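Local coordinates for protein transcriptional regulator (LacI family) (Clostridium acetobutylicum ATCC 824, PDB 3G85) that probably binds DNA as a LacI-family transcriptional regulator, with a periplasmic-binding-protein-like domain of the kind that senses small-molecule effectors in this family, at residues 169-183 with 196-210. Numbering follows the deposited sequence.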
# COMPACT_ATOMS: atom_id res chain seq x y z
N GLU A 169 14.23 -6.29 -0.17
CA GLU A 169 13.84 -5.37 -1.24
C GLU A 169 12.45 -5.69 -1.74
O GLU A 169 12.05 -6.87 -1.77
CB GLU A 169 14.79 -5.45 -2.41
CG GLU A 169 15.91 -4.45 -2.35
CD GLU A 169 17.08 -4.88 -3.21
OE1 GLU A 169 16.91 -5.81 -4.07
OE2 GLU A 169 18.18 -4.29 -3.03
N ASN A 170 11.70 -4.64 -2.13
CA ASN A 170 10.33 -4.83 -2.55
C ASN A 170 10.26 -5.26 -4.01
O ASN A 170 9.96 -4.45 -4.90
CB ASN A 170 9.48 -3.59 -2.33
CG ASN A 170 7.99 -3.87 -2.50
OD1 ASN A 170 7.57 -5.00 -2.79
ND2 ASN A 170 7.19 -2.84 -2.31
N SER A 171 10.54 -6.54 -4.25
CA SER A 171 10.46 -7.10 -5.61
C SER A 171 10.34 -8.60 -5.45
O SER A 171 10.55 -9.13 -4.32
CB SER A 171 11.70 -6.75 -6.44
OG SER A 171 12.86 -7.36 -5.90
N ILE A 172 10.01 -9.30 -6.53
CA ILE A 172 9.98 -10.74 -6.48
C ILE A 172 11.39 -11.28 -6.16
O ILE A 172 11.56 -12.18 -5.32
CB ILE A 172 9.40 -11.35 -7.76
CG1 ILE A 172 7.93 -10.88 -7.93
CG2 ILE A 172 9.43 -12.90 -7.70
CD1 ILE A 172 7.26 -11.46 -9.14
N HIS A 173 12.40 -10.73 -6.84
CA HIS A 173 13.80 -11.13 -6.52
C HIS A 173 14.15 -10.86 -5.05
O HIS A 173 14.83 -11.66 -4.41
CB HIS A 173 14.81 -10.45 -7.47
CG HIS A 173 16.23 -10.87 -7.25
ND1 HIS A 173 16.61 -12.19 -7.12
CD2 HIS A 173 17.36 -10.14 -7.12
CE1 HIS A 173 17.92 -12.27 -6.93
NE2 HIS A 173 18.40 -11.03 -6.93
N GLY A 174 13.68 -9.74 -4.51
CA GLY A 174 13.85 -9.45 -3.08
C GLY A 174 13.23 -10.52 -2.19
O GLY A 174 13.82 -10.90 -1.17
N GLY A 175 12.04 -11.01 -2.56
CA GLY A 175 11.38 -12.09 -1.83
C GLY A 175 12.18 -13.38 -1.93
O GLY A 175 12.26 -14.16 -0.96
N VAL A 176 12.74 -13.63 -3.10
CA VAL A 176 13.59 -14.81 -3.31
C VAL A 176 14.81 -14.70 -2.36
O VAL A 176 15.05 -15.62 -1.60
CB VAL A 176 14.03 -14.97 -4.79
CG1 VAL A 176 15.15 -16.02 -4.93
CG2 VAL A 176 12.80 -15.38 -5.66
N ASP A 177 15.52 -13.57 -2.37
CA ASP A 177 16.66 -13.38 -1.48
C ASP A 177 16.30 -13.55 0.02
O ASP A 177 17.04 -14.21 0.78
CB ASP A 177 17.31 -12.02 -1.75
CG ASP A 177 18.03 -11.97 -3.09
OD1 ASP A 177 18.25 -13.02 -3.72
OD2 ASP A 177 18.33 -10.83 -3.53
N ALA A 178 15.14 -13.02 0.42
CA ALA A 178 14.70 -13.08 1.80
C ALA A 178 14.37 -14.52 2.22
O ALA A 178 14.70 -14.93 3.33
CB ALA A 178 13.47 -12.16 2.03
N ALA A 179 13.73 -15.29 1.34
CA ALA A 179 13.36 -16.66 1.66
C ALA A 179 14.60 -17.54 1.84
O ALA A 179 14.60 -18.47 2.66
CB ALA A 179 12.47 -17.25 0.56
N LYS A 180 15.64 -17.26 1.05
CA LYS A 180 16.90 -18.01 1.15
C LYS A 180 17.54 -17.79 2.54
O LYS A 180 18.07 -18.73 3.14
CB LYS A 180 17.84 -17.63 0.02
CG LYS A 180 17.39 -18.14 -1.33
CD LYS A 180 18.40 -17.86 -2.45
CE LYS A 180 17.88 -18.37 -3.79
NZ LYS A 180 18.90 -18.16 -4.89
N LYS A 181 17.44 -16.58 3.06
CA LYS A 181 17.88 -16.29 4.44
C LYS A 181 16.96 -16.94 5.45
O LYS A 181 17.43 -17.57 6.40
CB LYS A 181 17.92 -14.79 4.70
CG LYS A 181 18.77 -14.05 3.76
CD LYS A 181 18.72 -12.56 4.04
CE LYS A 181 19.42 -11.83 2.90
NZ LYS A 181 19.30 -10.35 2.97
N LEU A 182 15.65 -16.76 5.28
CA LEU A 182 14.65 -17.41 6.13
C LEU A 182 14.99 -18.89 6.27
O LEU A 182 14.93 -19.43 7.36
CB LEU A 182 13.22 -17.29 5.57
CG LEU A 182 12.04 -17.85 6.37
CD1 LEU A 182 11.91 -17.12 7.74
CD2 LEU A 182 10.71 -17.79 5.60
N MSE A 183 15.37 -19.51 5.16
CA MSE A 183 15.68 -20.94 5.13
C MSE A 183 16.95 -21.31 5.91
O MSE A 183 17.12 -22.46 6.30
CB MSE A 183 15.79 -21.46 3.69
CG MSE A 183 14.50 -21.40 2.88
SE MSE A 183 13.14 -22.62 3.55
CE MSE A 183 12.20 -21.53 4.87
N SER A 196 4.60 -7.10 1.43
CA SER A 196 4.20 -6.85 0.02
C SER A 196 3.92 -8.18 -0.66
O SER A 196 4.52 -9.23 -0.31
CB SER A 196 5.25 -6.01 -0.74
OG SER A 196 6.17 -6.82 -1.45
N ASP A 197 3.01 -8.16 -1.63
CA ASP A 197 2.72 -9.36 -2.40
C ASP A 197 3.89 -9.75 -3.31
O ASP A 197 4.08 -10.95 -3.53
CB ASP A 197 1.46 -9.21 -3.25
CG ASP A 197 1.58 -8.05 -4.23
OD1 ASP A 197 1.68 -6.90 -3.75
OD2 ASP A 197 1.67 -8.30 -5.46
N SER A 198 4.70 -8.80 -3.78
CA SER A 198 5.85 -9.16 -4.62
C SER A 198 6.83 -10.00 -3.80
O SER A 198 7.40 -10.97 -4.28
CB SER A 198 6.59 -7.91 -5.13
OG SER A 198 5.79 -7.26 -6.10
N ILE A 199 7.00 -9.60 -2.54
CA ILE A 199 7.86 -10.34 -1.64
C ILE A 199 7.31 -11.76 -1.49
O ILE A 199 8.06 -12.75 -1.58
CB ILE A 199 7.99 -9.60 -0.29
CG1 ILE A 199 8.95 -8.40 -0.44
CG2 ILE A 199 8.41 -10.56 0.83
CD1 ILE A 199 9.01 -7.54 0.78
N ALA A 200 6.01 -11.87 -1.27
CA ALA A 200 5.37 -13.19 -1.09
C ALA A 200 5.52 -14.09 -2.32
O ALA A 200 5.76 -15.30 -2.20
CB ALA A 200 3.89 -13.01 -0.74
N LEU A 201 5.43 -13.51 -3.50
CA LEU A 201 5.58 -14.31 -4.73
C LEU A 201 7.00 -14.87 -4.87
O LEU A 201 7.18 -16.04 -5.26
CB LEU A 201 5.23 -13.50 -5.97
CG LEU A 201 3.74 -13.14 -6.06
CD1 LEU A 201 3.56 -12.15 -7.23
CD2 LEU A 201 2.82 -14.42 -6.15
N GLY A 202 7.99 -14.07 -4.49
CA GLY A 202 9.38 -14.53 -4.49
C GLY A 202 9.61 -15.63 -3.45
O GLY A 202 10.32 -16.62 -3.71
N VAL A 203 9.03 -15.44 -2.27
CA VAL A 203 9.11 -16.45 -1.19
C VAL A 203 8.57 -17.81 -1.64
O VAL A 203 9.22 -18.85 -1.49
CB VAL A 203 8.39 -15.99 0.07
CG1 VAL A 203 8.25 -17.20 1.06
CG2 VAL A 203 9.09 -14.76 0.70
N ILE A 204 7.39 -17.81 -2.24
CA ILE A 204 6.78 -19.04 -2.70
C ILE A 204 7.62 -19.70 -3.80
O ILE A 204 7.67 -20.94 -3.87
CB ILE A 204 5.32 -18.77 -3.14
CG1 ILE A 204 4.46 -18.58 -1.90
CG2 ILE A 204 4.75 -19.88 -3.98
CD1 ILE A 204 3.31 -17.66 -2.20
N SER A 205 8.31 -18.89 -4.63
CA SER A 205 9.23 -19.41 -5.65
C SER A 205 10.23 -20.37 -4.97
O SER A 205 10.44 -21.52 -5.40
CB SER A 205 9.97 -18.26 -6.35
OG SER A 205 10.93 -18.71 -7.29
N VAL A 206 10.82 -19.89 -3.88
CA VAL A 206 11.85 -20.64 -3.16
C VAL A 206 11.24 -21.83 -2.41
O VAL A 206 11.75 -22.96 -2.50
CB VAL A 206 12.64 -19.72 -2.21
CG1 VAL A 206 13.61 -20.55 -1.33
CG2 VAL A 206 13.41 -18.70 -3.00
N LEU A 207 10.15 -21.60 -1.68
CA LEU A 207 9.49 -22.68 -0.95
C LEU A 207 9.03 -23.82 -1.87
O LEU A 207 9.09 -25.00 -1.48
CB LEU A 207 8.29 -22.16 -0.15
CG LEU A 207 8.46 -21.05 0.89
CD1 LEU A 207 7.15 -20.90 1.63
CD2 LEU A 207 9.60 -21.30 1.87
N ASN A 208 8.57 -23.48 -3.08
CA ASN A 208 8.22 -24.50 -4.07
C ASN A 208 9.43 -25.33 -4.54
O ASN A 208 9.35 -26.56 -4.60
CB ASN A 208 7.51 -23.87 -5.27
CG ASN A 208 6.07 -23.47 -4.95
OD1 ASN A 208 5.52 -23.85 -3.91
ND2 ASN A 208 5.44 -22.72 -5.86
N LYS A 209 10.53 -24.66 -4.88
CA LYS A 209 11.78 -25.31 -5.29
C LYS A 209 12.28 -26.26 -4.19
O LYS A 209 12.75 -27.36 -4.48
CB LYS A 209 12.88 -24.28 -5.60
CG LYS A 209 12.86 -23.71 -7.02
CD LYS A 209 14.14 -22.91 -7.35
CE LYS A 209 15.33 -23.83 -7.68
NZ LYS A 209 16.43 -23.21 -8.50
N ARG A 210 12.18 -25.83 -2.94
CA ARG A 210 12.67 -26.60 -1.81
C ARG A 210 11.63 -27.56 -1.24
O ARG A 210 11.89 -28.25 -0.25
CB ARG A 210 13.25 -25.66 -0.76
CG ARG A 210 14.48 -24.96 -1.31
CD ARG A 210 15.26 -24.16 -0.32
NE ARG A 210 16.25 -23.33 -1.02
CZ ARG A 210 17.17 -22.59 -0.42
NH1 ARG A 210 17.28 -22.60 0.90
NH2 ARG A 210 18.01 -21.86 -1.13
O HOH W 1 19.04 -20.87 1.95
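G175 of helix 172-182 and G202 of helix 197-209 meet backbone to backbone where two neighbouring helices pack against the parallel strands 131-134 and 191-194 in the periplasmic-binding-protein-like fold. The axes approach to 6.3 Å and cross at -51°, and with no side chain on either glycine the main chains themselves touch. CA-H...O contacts run in both directions: G175 CA lies 3.4 Å from I199 O, and G202 CA lies 3.3 Å from I172 O. I172 CA adds a third, onto S198 O, at 3.4 Å.

Apolar packing spreads toward the C-terminal ends. V176 divides its methyls between G202 and V206: with CG1 anti to its own backbone N (chi1 168°), that methyl meets V206 CG2, while CG2 rests on G202 O at 3.4 Å. A179 CB fits against V206 CB, 3.7 Å away, and near V203 CA. The selenomethionine M183, bent at chi2 and chi3, brings CE within 4.0 Å of L207 CD2, the two side chains crossing at about a right angle. On the sheet side, V203 and I199 touch I133 of strand 131-134.

Polar links lie at both ends. S196 OG donates to N170 OD1 at 2.7 Å, from 43° out of the carbonyl plane, and, as N-cap, accepts from I199 N, so one hydroxyl serves both segments. At the far end, a water in the plane of the R210 guanidinium accepts from NH1 and donates to K180 O at 2.6 Å.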